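Local coordinates for protein nigritoxine (Vibrio nigripulchritudo, PDB 5M41) that acts as a bacterial toxin against crustaceans and insects and has a new fold, at residues R209-A214 with F232-F237; L203-P208 with T238-E243; Q38-F43 with K256-L261; S249-L254 with G383-I388; F43-V48 with V101-P106. All blocks are in the same frame, centred on the assembly; numbering follows the deposited sequence.

Interaction 1: R209-A214 with F232-F237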
# COMPACT_ATOMS: atom_id res chain seq x y z
N ARG A 209 26.50 1.59 21.43
CA ARG A 209 27.49 2.61 21.81
C ARG A 209 27.90 3.44 20.63
O ARG A 209 28.10 4.65 20.77
CB ARG A 209 28.73 2.00 22.48
CG ARG A 209 28.38 1.28 23.77
CD ARG A 209 29.61 0.90 24.59
NE ARG A 209 29.15 0.54 25.92
CZ ARG A 209 29.23 -0.66 26.44
NH1 ARG A 209 29.79 -1.69 25.77
NH2 ARG A 209 28.74 -0.85 27.65
N SER A 210 28.05 2.80 19.48
CA SER A 210 28.37 3.54 18.26
C SER A 210 27.24 4.54 17.98
O SER A 210 27.48 5.72 17.79
CB SER A 210 28.61 2.58 17.09
OG SER A 210 28.99 3.31 15.92
N ALA A 211 25.99 4.07 18.05
CA ALA A 211 24.83 4.92 17.78
C ALA A 211 24.82 6.10 18.76
O ALA A 211 24.52 7.25 18.38
CB ALA A 211 23.55 4.11 17.90
N LYS A 212 25.15 5.83 20.02
CA LYS A 212 25.17 6.89 21.02
C LYS A 212 26.27 7.89 20.72
O LYS A 212 26.07 9.09 20.85
CB LYS A 212 25.38 6.33 22.41
CG LYS A 212 24.10 6.12 23.18
CD LYS A 212 24.34 5.50 24.56
CE LYS A 212 24.63 4.00 24.45
NZ LYS A 212 24.63 3.37 25.81
N GLY A 213 27.44 7.40 20.33
CA GLY A 213 28.55 8.27 19.95
C GLY A 213 28.13 9.17 18.80
O GLY A 213 28.40 10.36 18.80
N ALA A 214 27.45 8.58 17.82
CA ALA A 214 27.02 9.36 16.67
C ALA A 214 25.98 10.44 17.07
O ALA A 214 26.00 11.51 16.49
CB ALA A 214 26.49 8.46 15.57
N PHE A 232 20.86 12.66 13.73
CA PHE A 232 20.61 11.37 14.35
C PHE A 232 20.47 11.52 15.86
O PHE A 232 21.27 12.21 16.50
CB PHE A 232 21.78 10.42 14.05
CG PHE A 232 21.60 9.04 14.62
CD1 PHE A 232 20.70 8.15 14.03
CD2 PHE A 232 22.31 8.64 15.74
CE1 PHE A 232 20.52 6.88 14.56
CE2 PHE A 232 22.13 7.37 16.27
CZ PHE A 232 21.23 6.49 15.68
N THR A 233 19.46 10.85 16.43
CA THR A 233 19.30 10.78 17.87
C THR A 233 19.25 9.32 18.31
O THR A 233 18.93 8.43 17.51
CB THR A 233 18.00 11.47 18.34
OG1 THR A 233 16.89 10.82 17.71
CG2 THR A 233 17.99 12.94 17.93
N PHE A 234 19.57 9.09 19.58
CA PHE A 234 19.54 7.78 20.20
C PHE A 234 18.16 7.42 20.80
O PHE A 234 17.91 6.28 21.17
CB PHE A 234 20.63 7.68 21.29
CG PHE A 234 20.85 6.28 21.81
CD1 PHE A 234 21.39 5.28 20.98
CD2 PHE A 234 20.50 5.94 23.13
CE1 PHE A 234 21.56 3.99 21.45
CE2 PHE A 234 20.67 4.63 23.61
CZ PHE A 234 21.22 3.65 22.75
N GLU A 235 17.27 8.40 20.89
CA GLU A 235 15.96 8.17 21.50
C GLU A 235 15.18 7.04 20.82
O GLU A 235 15.15 6.94 19.59
CB GLU A 235 15.14 9.46 21.52
CG GLU A 235 15.73 10.50 22.47
CD GLU A 235 15.15 11.89 22.29
OE1 GLU A 235 14.25 12.07 21.44
OE2 GLU A 235 15.61 12.81 23.00
N GLY A 236 14.57 6.19 21.65
CA GLY A 236 13.73 5.10 21.19
C GLY A 236 14.44 3.76 21.04
O GLY A 236 13.81 2.77 20.65
N PHE A 237 15.74 3.72 21.30
CA PHE A 237 16.51 2.47 21.24
C PHE A 237 16.08 1.52 22.36
O PHE A 237 15.92 1.93 23.49
CB PHE A 237 18.01 2.76 21.35
CG PHE A 237 18.73 2.81 20.03
CD1 PHE A 237 19.55 1.74 19.63
CD2 PHE A 237 18.63 3.92 19.20
CE1 PHE A 237 20.23 1.78 18.43
CE2 PHE A 237 19.31 3.97 17.98
CZ PHE A 237 20.10 2.89 17.59

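Interaction 2: L203-P208 with T238-E243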
# COMPACT_ATOMS: atom_id res chain seq x y z
N LEU A 203 29.40 -7.61 18.00
CA LEU A 203 28.91 -6.25 17.79
C LEU A 203 27.70 -5.89 18.67
O LEU A 203 27.24 -4.77 18.68
CB LEU A 203 28.58 -6.03 16.29
CG LEU A 203 29.74 -5.97 15.28
CD1 LEU A 203 29.21 -5.90 13.86
CD2 LEU A 203 30.62 -4.76 15.55
N LEU A 204 27.16 -6.87 19.39
CA LEU A 204 25.93 -6.68 20.18
C LEU A 204 25.91 -5.37 20.96
O LEU A 204 24.97 -4.57 20.84
CB LEU A 204 25.75 -7.88 21.15
CG LEU A 204 24.61 -7.79 22.18
CD1 LEU A 204 23.27 -7.73 21.45
CD2 LEU A 204 24.64 -8.96 23.18
N ASP A 205 26.94 -5.13 21.77
CA ASP A 205 26.97 -3.93 22.59
C ASP A 205 27.77 -2.79 21.96
O ASP A 205 27.63 -1.66 22.38
CB ASP A 205 27.49 -4.24 23.99
CG ASP A 205 26.38 -4.78 24.91
OD1 ASP A 205 25.72 -3.95 25.55
OD2 ASP A 205 26.18 -6.02 24.99
N VAL A 206 28.58 -3.09 20.94
CA VAL A 206 29.32 -2.05 20.21
C VAL A 206 28.36 -1.13 19.45
O VAL A 206 28.53 0.09 19.43
CB VAL A 206 30.33 -2.65 19.18
CG1 VAL A 206 31.02 -1.55 18.38
CG2 VAL A 206 31.39 -3.51 19.88
N LEU A 207 27.37 -1.72 18.81
CA LEU A 207 26.46 -0.95 17.94
C LEU A 207 25.69 0.16 18.66
O LEU A 207 25.72 1.31 18.21
CB LEU A 207 25.52 -1.91 17.19
CG LEU A 207 26.22 -2.77 16.14
CD1 LEU A 207 25.33 -3.94 15.67
CD2 LEU A 207 26.65 -1.86 15.00
N PRO A 208 25.00 -0.17 19.79
CA PRO A 208 24.32 0.90 20.54
C PRO A 208 25.28 1.96 21.07
O PRO A 208 24.91 3.13 21.14
CB PRO A 208 23.67 0.15 21.74
CG PRO A 208 24.31 -1.21 21.79
CD PRO A 208 24.75 -1.50 20.37
N THR A 238 15.88 0.24 22.02
CA THR A 238 15.58 -0.77 23.03
C THR A 238 16.90 -1.41 23.51
O THR A 238 17.98 -0.91 23.18
CB THR A 238 14.59 -1.81 22.49
OG1 THR A 238 15.01 -2.24 21.19
CG2 THR A 238 13.19 -1.20 22.37
N SER A 239 16.83 -2.49 24.29
CA SER A 239 18.02 -3.22 24.73
C SER A 239 18.91 -3.68 23.53
O SER A 239 18.41 -3.84 22.43
CB SER A 239 17.63 -4.42 25.60
OG SER A 239 17.32 -5.57 24.81
N PRO A 240 20.23 -3.87 23.75
CA PRO A 240 21.07 -4.34 22.66
C PRO A 240 20.49 -5.56 21.94
O PRO A 240 20.43 -5.55 20.72
CB PRO A 240 22.39 -4.67 23.35
CG PRO A 240 22.45 -3.66 24.47
CD PRO A 240 21.02 -3.53 24.95
N THR A 241 20.03 -6.57 22.68
CA THR A 241 19.49 -7.81 22.10
C THR A 241 18.20 -7.54 21.32
O THR A 241 18.01 -8.10 20.24
CB THR A 241 19.27 -8.88 23.20
OG1 THR A 241 20.52 -9.16 23.84
CG2 THR A 241 18.72 -10.20 22.64
N ASP A 242 17.33 -6.70 21.86
CA ASP A 242 16.08 -6.39 21.17
C ASP A 242 16.32 -5.65 19.87
O ASP A 242 15.63 -5.90 18.91
CB ASP A 242 15.13 -5.60 22.07
CG ASP A 242 14.49 -6.48 23.15
OD1 ASP A 242 14.41 -7.71 22.96
OD2 ASP A 242 14.08 -5.95 24.18
N GLU A 243 17.29 -4.74 19.86
CA GLU A 243 17.66 -4.06 18.61
C GLU A 243 18.12 -5.05 17.54
O GLU A 243 17.74 -4.91 16.38
CB GLU A 243 18.74 -3.00 18.85
CG GLU A 243 18.21 -1.73 19.50
CD GLU A 243 17.06 -1.11 18.72
OE1 GLU A 243 17.11 -1.00 17.45
OE2 GLU A 243 16.08 -0.72 19.39
O HOH W 1 22.51 -4.18 19.41

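Interaction 3: Q38-F43 with K256-L261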
# COMPACT_ATOMS: atom_id res chain seq x y z
N GLN A 38 35.05 1.88 10.10
CA GLN A 38 35.95 2.65 10.97
C GLN A 38 35.18 3.74 11.73
O GLN A 38 35.38 3.94 12.95
CB GLN A 38 37.09 3.29 10.14
CG GLN A 38 37.99 2.23 9.51
CD GLN A 38 39.03 2.78 8.56
OE1 GLN A 38 39.15 3.99 8.39
NE2 GLN A 38 39.77 1.90 7.92
N ASN A 39 34.31 4.43 11.01
CA ASN A 39 33.48 5.47 11.61
C ASN A 39 32.59 4.87 12.71
O ASN A 39 32.41 5.45 13.77
CB ASN A 39 32.56 6.10 10.56
CG ASN A 39 33.27 7.07 9.64
OD1 ASN A 39 32.68 7.53 8.66
ND2 ASN A 39 34.51 7.36 9.90
N LEU A 40 32.00 3.71 12.42
CA LEU A 40 31.20 3.01 13.43
C LEU A 40 32.05 2.77 14.70
O LEU A 40 31.61 3.06 15.84
CB LEU A 40 30.70 1.68 12.86
CG LEU A 40 29.74 0.75 13.58
CD1 LEU A 40 29.16 -0.28 12.59
CD2 LEU A 40 30.47 -0.01 14.69
N TYR A 41 33.24 2.20 14.52
CA TYR A 41 34.09 1.95 15.70
C TYR A 41 34.50 3.26 16.38
O TYR A 41 34.51 3.36 17.62
CB TYR A 41 35.31 1.13 15.33
CG TYR A 41 35.11 -0.36 15.64
CD1 TYR A 41 35.07 -0.81 16.95
CD2 TYR A 41 34.93 -1.30 14.62
CE1 TYR A 41 34.87 -2.16 17.25
CE2 TYR A 41 34.74 -2.65 14.91
CZ TYR A 41 34.71 -3.07 16.23
OH TYR A 41 34.55 -4.42 16.54
N GLN A 42 34.78 4.27 15.55
CA GLN A 42 35.21 5.56 16.04
C GLN A 42 34.15 6.16 16.96
O GLN A 42 34.49 6.68 18.03
CB GLN A 42 35.48 6.49 14.88
CG GLN A 42 35.96 7.86 15.27
CD GLN A 42 37.46 7.95 15.18
OE1 GLN A 42 38.18 7.02 15.56
NE2 GLN A 42 37.94 9.08 14.67
N PHE A 43 32.87 6.09 16.54
CA PHE A 43 31.78 6.61 17.37
C PHE A 43 31.59 5.83 18.67
O PHE A 43 31.29 6.43 19.70
CB PHE A 43 30.45 6.65 16.60
CG PHE A 43 30.34 7.78 15.61
CD1 PHE A 43 30.58 9.11 16.00
CD2 PHE A 43 29.94 7.54 14.29
CE1 PHE A 43 30.46 10.17 15.09
CE2 PHE A 43 29.81 8.59 13.38
CZ PHE A 43 30.08 9.91 13.78
N LYS A 256 17.98 2.21 11.17
CA LYS A 256 18.16 3.66 10.88
C LYS A 256 19.65 4.06 11.03
O LYS A 256 20.19 4.78 10.21
CB LYS A 256 17.26 4.53 11.75
CG LYS A 256 17.35 6.03 11.43
CD LYS A 256 16.43 6.91 12.30
CE LYS A 256 16.88 6.89 13.76
NZ LYS A 256 15.82 7.32 14.71
N TYR A 257 20.31 3.55 12.06
CA TYR A 257 21.72 3.89 12.26
C TYR A 257 22.61 3.32 11.13
O TYR A 257 23.44 4.03 10.56
CB TYR A 257 22.23 3.42 13.64
CG TYR A 257 23.68 3.83 13.88
CD1 TYR A 257 24.09 5.16 13.64
CD2 TYR A 257 24.65 2.91 14.33
CE1 TYR A 257 25.41 5.55 13.85
CE2 TYR A 257 25.97 3.30 14.53
CZ TYR A 257 26.34 4.62 14.29
OH TYR A 257 27.63 5.04 14.47
N PHE A 258 22.39 2.05 10.77
CA PHE A 258 23.11 1.51 9.65
C PHE A 258 22.87 2.30 8.37
O PHE A 258 23.81 2.55 7.63
CB PHE A 258 22.73 0.05 9.43
CG PHE A 258 23.53 -0.91 10.28
CD1 PHE A 258 24.92 -1.04 10.10
CD2 PHE A 258 22.90 -1.68 11.25
CE1 PHE A 258 25.65 -1.94 10.88
CE2 PHE A 258 23.62 -2.60 12.02
CZ PHE A 258 25.00 -2.73 11.83
N ASP A 259 21.62 2.70 8.13
CA ASP A 259 21.29 3.50 6.94
C ASP A 259 22.09 4.82 6.95
O ASP A 259 22.55 5.30 5.91
CB ASP A 259 19.80 3.85 6.91
CG ASP A 259 18.89 2.66 6.59
OD1 ASP A 259 19.39 1.57 6.21
OD2 ASP A 259 17.65 2.83 6.77
N LEU A 260 22.18 5.44 8.12
CA LEU A 260 22.93 6.68 8.27
C LEU A 260 24.41 6.49 7.95
O LEU A 260 25.03 7.34 7.28
CB LEU A 260 22.75 7.25 9.69
CG LEU A 260 23.54 8.57 9.91
CD1 LEU A 260 22.79 9.54 10.78
CD2 LEU A 260 24.93 8.30 10.50
N LEU A 261 25.00 5.40 8.45
CA LEU A 261 26.42 5.11 8.18
C LEU A 261 26.68 4.90 6.69
O LEU A 261 27.72 5.31 6.18
CB LEU A 261 26.89 3.88 8.96
CG LEU A 261 27.00 4.02 10.49
CD1 LEU A 261 27.29 2.67 11.12
CD2 LEU A 261 28.11 5.00 10.85

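Interaction 4: S249-L254 with G383-I388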
# COMPACT_ATOMS: atom_id res chain seq x y z
N SER A 249 12.83 -4.90 11.33
CA SER A 249 11.47 -4.43 11.65
C SER A 249 11.22 -3.07 11.00
O SER A 249 12.17 -2.37 10.62
CB SER A 249 11.24 -4.39 13.17
OG SER A 249 11.93 -3.29 13.72
N PRO A 250 9.95 -2.70 10.83
CA PRO A 250 9.65 -1.47 10.07
C PRO A 250 10.28 -0.18 10.63
O PRO A 250 10.68 0.68 9.82
CB PRO A 250 8.12 -1.40 10.12
CG PRO A 250 7.71 -2.85 10.18
CD PRO A 250 8.73 -3.50 11.09
N PHE A 251 10.37 -0.03 11.97
CA PHE A 251 10.89 1.22 12.55
C PHE A 251 12.22 0.96 13.28
O PHE A 251 12.59 1.72 14.13
CB PHE A 251 9.85 1.94 13.47
CG PHE A 251 8.44 1.99 12.87
CD1 PHE A 251 8.14 2.83 11.79
CD2 PHE A 251 7.43 1.16 13.36
CE1 PHE A 251 6.85 2.87 11.23
CE2 PHE A 251 6.15 1.19 12.80
CZ PHE A 251 5.86 2.05 11.75
N SER A 252 12.91 -0.13 12.95
CA SER A 252 14.18 -0.46 13.62
C SER A 252 15.11 0.75 13.79
O SER A 252 15.47 1.41 12.81
CB SER A 252 14.92 -1.50 12.80
OG SER A 252 16.25 -1.63 13.27
N HIS A 253 15.52 1.02 15.03
CA HIS A 253 16.39 2.16 15.29
C HIS A 253 17.79 1.87 14.84
O HIS A 253 18.49 2.73 14.28
CB HIS A 253 16.30 2.56 16.78
CG HIS A 253 14.95 3.12 17.17
ND1 HIS A 253 14.67 4.45 17.14
CD2 HIS A 253 13.76 2.48 17.51
CE1 HIS A 253 13.38 4.65 17.47
NE2 HIS A 253 12.82 3.45 17.72
N LEU A 254 18.20 0.63 15.02
CA LEU A 254 19.50 0.19 14.56
C LEU A 254 19.57 0.16 13.02
O LEU A 254 20.58 0.56 12.43
CB LEU A 254 19.83 -1.17 15.18
CG LEU A 254 21.14 -1.85 14.82
CD1 LEU A 254 22.31 -0.94 15.23
CD2 LEU A 254 21.24 -3.20 15.50
N GLY A 383 1.21 -1.64 19.44
CA GLY A 383 0.41 -0.59 18.80
C GLY A 383 1.18 0.25 17.79
O GLY A 383 0.73 1.33 17.42
N ASN A 384 2.33 -0.26 17.33
CA ASN A 384 3.21 0.47 16.39
C ASN A 384 2.63 0.79 15.02
O ASN A 384 3.15 1.68 14.33
CB ASN A 384 4.53 -0.29 16.18
CG ASN A 384 5.40 -0.28 17.41
OD1 ASN A 384 5.12 0.41 18.42
ND2 ASN A 384 6.46 -1.03 17.34
N PHE A 385 1.57 0.09 14.63
CA PHE A 385 1.01 0.25 13.28
C PHE A 385 -0.31 1.00 13.31
O PHE A 385 -0.94 1.16 12.28
CB PHE A 385 0.85 -1.13 12.61
CG PHE A 385 2.10 -1.97 12.64
CD1 PHE A 385 3.33 -1.42 12.30
CD2 PHE A 385 2.06 -3.31 13.01
CE1 PHE A 385 4.50 -2.17 12.34
CE2 PHE A 385 3.22 -4.08 13.04
CZ PHE A 385 4.45 -3.51 12.70
N THR A 386 -0.70 1.50 14.48
CA THR A 386 -2.06 2.06 14.68
C THR A 386 -2.30 3.40 13.97
O THR A 386 -3.35 3.59 13.37
CB THR A 386 -2.38 2.17 16.19
OG1 THR A 386 -2.35 0.85 16.74
CG2 THR A 386 -3.75 2.84 16.47
N ASP A 387 -1.33 4.32 14.02
CA ASP A 387 -1.50 5.58 13.29
C ASP A 387 -1.59 5.32 11.79
O ASP A 387 -2.35 5.96 11.08
CB ASP A 387 -0.35 6.57 13.57
CG ASP A 387 -0.36 7.10 15.02
OD1 ASP A 387 -1.40 7.00 15.71
OD2 ASP A 387 0.68 7.64 15.45
N ILE A 388 -0.80 4.37 11.32
CA ILE A 388 -0.78 4.04 9.89
C ILE A 388 -2.11 3.44 9.46
O ILE A 388 -2.70 3.86 8.46
CB ILE A 388 0.39 3.11 9.54
CG1 ILE A 388 1.69 3.91 9.55
CG2 ILE A 388 0.15 2.41 8.19
CD1 ILE A 388 2.95 3.09 9.72

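Interaction 5: F43-V48 with V101-P106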
# COMPACT_ATOMS: atom_id res chain seq x y z
N PHE A 43 32.87 6.09 16.54
CA PHE A 43 31.78 6.61 17.37
C PHE A 43 31.59 5.83 18.67
O PHE A 43 31.29 6.43 19.70
CB PHE A 43 30.45 6.65 16.60
CG PHE A 43 30.34 7.78 15.61
CD1 PHE A 43 30.58 9.11 16.00
CD2 PHE A 43 29.94 7.54 14.29
CE1 PHE A 43 30.46 10.17 15.09
CE2 PHE A 43 29.81 8.59 13.38
CZ PHE A 43 30.08 9.91 13.78
N ALA A 44 31.72 4.49 18.60
CA ALA A 44 31.74 3.65 19.81
C ALA A 44 32.84 4.09 20.81
O ALA A 44 32.58 4.20 22.02
CB ALA A 44 31.91 2.18 19.45
N ILE A 45 34.05 4.30 20.30
CA ILE A 45 35.16 4.78 21.12
C ILE A 45 34.80 6.13 21.76
O ILE A 45 34.95 6.30 22.99
CB ILE A 45 36.46 4.93 20.31
CG1 ILE A 45 36.93 3.56 19.82
CG2 ILE A 45 37.58 5.51 21.18
CD1 ILE A 45 37.95 3.65 18.69
N ILE A 46 34.34 7.07 20.94
CA ILE A 46 33.87 8.37 21.43
C ILE A 46 32.87 8.21 22.58
O ILE A 46 33.00 8.87 23.61
CB ILE A 46 33.26 9.24 20.32
CG1 ILE A 46 34.36 9.78 19.39
CG2 ILE A 46 32.53 10.43 20.94
CD1 ILE A 46 33.87 10.20 18.00
N GLU A 47 31.89 7.33 22.42
CA GLU A 47 30.94 7.10 23.49
C GLU A 47 31.63 6.67 24.78
O GLU A 47 31.30 7.16 25.87
CB GLU A 47 29.84 6.13 23.07
CG GLU A 47 28.83 5.76 24.15
CD GLU A 47 28.04 6.94 24.72
OE1 GLU A 47 28.01 8.04 24.12
OE2 GLU A 47 27.44 6.76 25.79
N VAL A 48 32.59 5.75 24.69
CA VAL A 48 33.22 5.20 25.88
C VAL A 48 34.14 6.25 26.53
O VAL A 48 34.16 6.39 27.75
CB VAL A 48 33.92 3.84 25.61
CG1 VAL A 48 34.71 3.35 26.82
CG2 VAL A 48 32.88 2.81 25.18
N VAL A 101 39.90 -1.03 27.77
CA VAL A 101 38.58 -0.84 27.14
C VAL A 101 38.12 -2.13 26.45
O VAL A 101 38.92 -2.80 25.77
CB VAL A 101 38.62 0.34 26.14
CG1 VAL A 101 37.26 0.50 25.44
CG2 VAL A 101 38.98 1.65 26.88
N ASN A 102 36.85 -2.49 26.67
CA ASN A 102 36.15 -3.55 25.94
C ASN A 102 34.86 -2.94 25.41
O ASN A 102 33.86 -2.80 26.12
CB ASN A 102 35.84 -4.77 26.85
CG ASN A 102 35.13 -5.91 26.10
OD1 ASN A 102 34.80 -5.80 24.90
ND2 ASN A 102 34.86 -7.00 26.82
N LEU A 103 34.88 -2.57 24.13
CA LEU A 103 33.73 -1.88 23.56
C LEU A 103 32.48 -2.74 23.52
O LEU A 103 31.37 -2.20 23.40
CB LEU A 103 34.06 -1.35 22.16
CG LEU A 103 35.23 -0.38 22.04
CD1 LEU A 103 35.53 -0.18 20.57
CD2 LEU A 103 34.94 0.96 22.72
N ASN A 104 32.64 -4.06 23.64
CA ASN A 104 31.48 -4.96 23.58
C ASN A 104 31.02 -5.49 24.94
O ASN A 104 30.22 -6.42 25.00
CB ASN A 104 31.77 -6.15 22.64
CG ASN A 104 30.49 -6.78 22.11
OD1 ASN A 104 29.56 -6.06 21.76
ND2 ASN A 104 30.43 -8.10 22.04
N SER A 105 31.54 -4.93 26.04
CA SER A 105 31.12 -5.40 27.37
C SER A 105 29.83 -4.73 27.79
O SER A 105 29.75 -3.52 27.78
CB SER A 105 32.19 -5.11 28.42
OG SER A 105 31.76 -5.53 29.72
N PRO A 106 28.82 -5.51 28.19
CA PRO A 106 27.57 -4.91 28.69
C PRO A 106 27.80 -3.95 29.87
O PRO A 106 27.23 -2.86 29.93
CB PRO A 106 26.77 -6.11 29.18
CG PRO A 106 27.35 -7.29 28.47
CD PRO A 106 28.79 -6.98 28.20

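Interaction 1: R209-A214 with F232-F237
The ring of Phe234 lies between two partners: Lys212 CG stands over the centre of one face, and CB of Phe237 sits above the opposite face, offset toward the rim. The first is a CH-pi contact, with Lys212 CG 3.4 Å from the Phe234 ring centroid and only 7° off the normal. Beyond CG the lysine chain, bent at chi3, keeps to the same ring, its CE 3.8 Å from Phe234 CZ. At the edge of Phe234, near its plane, is the methyl of Ala211. That methyl is shared by three aromatic rings, since Ala211 CB is also 3.7 Å from Phe237 CZ and 3.9 Å from Phe232 CE2. Phe232 presents its own edge to the helix backbone: Ala211 O lies in the ring plane, 3.2 Å from Phe232 CE2. Both Phe232 and Phe234 hold CG anti to the backbone N (chi1 -178° and -169°), which carries their rings to the helix. No hydrogen bond joins the segments. A type II beta turn from Phe234 to Phe237, with Gly236 at positive phi, brings Phe237 CB onto the Phe234 face opposite Lys212. The arrangement is an aromatic loop packed on the alanine-lined flank of helix 206-215.

Interaction 2: L203-P208 with T238-E243
Apolar contacts converge on Pro240, in the first turn of helix 240-245. Leu204 holds CG anti to its backbone N (chi1 173°) and crosses the proline at about a right angle, with Leu204 CD1 3.7 Å from Pro240 CB. The same methyl reaches the backbone, lying 3.6 Å from Pro240 C, and the next residue, Thr241, brings OG1 near both leucine methyls. Pro208 meets the next ring carbon more loosely, its CG 4.1 Å from Pro240 CG. Asp205 adds a contact of mixed character: its OD1 approaches Pro240 CG at 3.5 Å, carboxylate oxygen against ring methylene.

Polar linkage between the segments runs through one water rather than a direct hydrogen bond. The water donates to Leu204 O at 2.9 Å and to Pro240 O, so both of its protons are spent on carbonyl oxygens and the two backbones are bridged.

Bonds within 238-243 fix the start of its helix. Ser239 is the N-cap, with OG accepting from Asp242 N. Glu243 folds back to Thr238, where its OE2 takes two bonds: a nearly straight one from Thr238 N (2.8 Å, 172°) on the anti lone pair, and one from Thr238 OG1 (2.6 Å) arriving above the carboxylate plane. Glu243 OE1 accepts from Leu254 N, linking this turn to helix 253-264.

Around the contact, Leu207 touches Leu40 of helix 34-54 and Leu254 and Phe258 of helix 253-264, while OD1 of Asn104, in the loop after strand 98-102, accepts from Asp205 N.

Interaction 3: Q38-F43 with K256-L261
This is a buried, largely apolar helix-helix contact, joining helix 34-54 near the N terminus to helix 253-264 more than two hundred residues later. The short segments pass at 11.3 Å between axes with their N-to-C directions 122° apart, a wide, oblique crossing bridged by side chains rather than by close backbones. The nearest CA pair, Leu40 and Leu261, is still 7.4 Å apart.

Leu40 and Leu261 carry the apolar part, crossing at about a right angle. With CG anti to its backbone N (chi1 -174°), Leu40 brings CD1 to within 3.8 Å of Leu261 CD1, which also touches Leu40 CB and CG. The same Leu40 methyl reaches Phe258 CE1 at 4.2 Å. Leu261 CD1 lies in addition above one face of the Tyr257 ring of its own helix, so one methyl meets both Leu40 and the tyrosine ring.

Tyr257, its CG anti to the backbone N, extends its ring across the gap until the hydroxyl meets Phe43, with Tyr257 OH 3.4 Å from Phe43 CD2. That hydroxyl is buried yet satisfied, being hydrogen-bonded to Ser210 OG, which also bonds to Leu40 O.

Ser210 thus links both helices to helix 206-215, which further packs Ala214 against Tyr257. Helix 22-30 supplies Tyr29 to Leu40, and Phe232 from the loop before helix 240-245 meets the Tyr257 ring with planes at about 35°.

Interaction 4: S249-L254 with G383-I388
Phe251 can be followed outward from a CB directed at the partner segment. Its CG is anti to the carbonyl carbon (chi1 -45°), which sets the ring against the preceding residue, Pro250 CB over the centre of one face. Farther out, CE2 takes most of the contacts: it lies 3.4 Å from Asn384 O and 3.8 Å from Phe385 CE1, with Asn384 CB a little more distant at 4.0 Å. At the tip, Phe251 CZ is 3.7 Å from Ile388 CD1. That methyl sits at the ring edge, in plane, and the two side chains reach toward each other tip to tip, the isoleucine extending CG1 anti to its carbonyl carbon (chi1 -74°).

Pro250 contributes separately, its CG 3.9 Å from Phe385 CE1, the two side chains crossing at about a right angle. No hydrogen bond crosses between the segments, and the surface buried, 191 Å² over both sides, comes mainly from these rings and aliphatic tips. Ile360 of strand 359-363 touches Pro250, Phe251 and Ile388, while Ile369 of strand 366-370 backs Pro250 and Phe385.

Each segment is a turn leading into a helix. Ser249 to Ser252 forms a type I beta turn; Ser252 is the N-cap of helix 253-264, its OG accepting from Ala255 N. Gly383 closes the preceding helix 373-382 in a Schellman motif, and a second type I turn, Gly383 to Thr386, leads through the N-cap residue Phe385 into helix 386-396. The arrangement is a meeting of two helix-start turns through an aromatic cluster set against beta strands.

Interaction 5: F43-V48 with V101-P106
Leu103 inserts its two methyls against one side of helix 34-54, overlapping Val48, Ile45 and Ala44. CG is anti to the carbonyl carbon (chi1 -59°), and the two methyls meet different residues. Leu103 CD2 makes the closest approach, 3.7 Å from Val48 CG2, and also lies 4.1 Å from the backbone oxygen Ala44 O. Leu103 CD1 turns to Ile45, at 4.1 Å from its CG1, with Ala44 CB at the limit of contact, 4.5 Å away. Leu103 crosses both Val48 and Ile45 obliquely, while the nearest backbones, at Ala44 and Leu103, stay 7.0 Å apart between CA atoms.

Val48 has a second partner. Its CG1, anti to the backbone N (chi1 174°), meets Val101 CG1 tip to tip at 4.1 Å, so the two branches of one valine serve the strand end and the loop beyond it. All five touching residues are buried and apolar, and no hydrogen bond crosses between the segments.

The chain leaves the strand in a type I beta turn from Asn102 to Ser105. Within it Asn102 OD1 accepts from Asn104 N in an Asx turn; the 3.0 Å bond is bent at 146° and the donor lies above the carbonyl plane. Asn102, its CB directed away from the helix, has further bonds to Ser126 and Asn130.

Strand 98-102 runs antiparallel beside strand 86-90, whose Phe87 and Met89 touch Val101. Helix 206-215 lies next to the contact: Arg209 packs on Val48 and donates through NH1 to the carbonyls of Leu103 and Ser105.

In the fold
From the N terminus, helix 34-54 enters first, in both interaction 3 and interaction 5, which share Phe43. Interaction 5 closes the earliest loop, bringing the end of strand 98-102 back to that helix. Interaction 2 next encloses interaction 1, both starting on helix 206-215 and returning from the loop and helix at 232-243. Interaction 3 closes around all three when helix 253-264 reaches helix 34-54. Interaction 4 opens at 249-254, before that closure, and ends at 383-388, so it crosses interaction 3. Interactions 1, 2, 3 and 5 thus unite one helical cluster with its adjoining sheet, their centres about 10 to 13 Å apart, while interaction 4 ties this cluster to the start of helix 386-396.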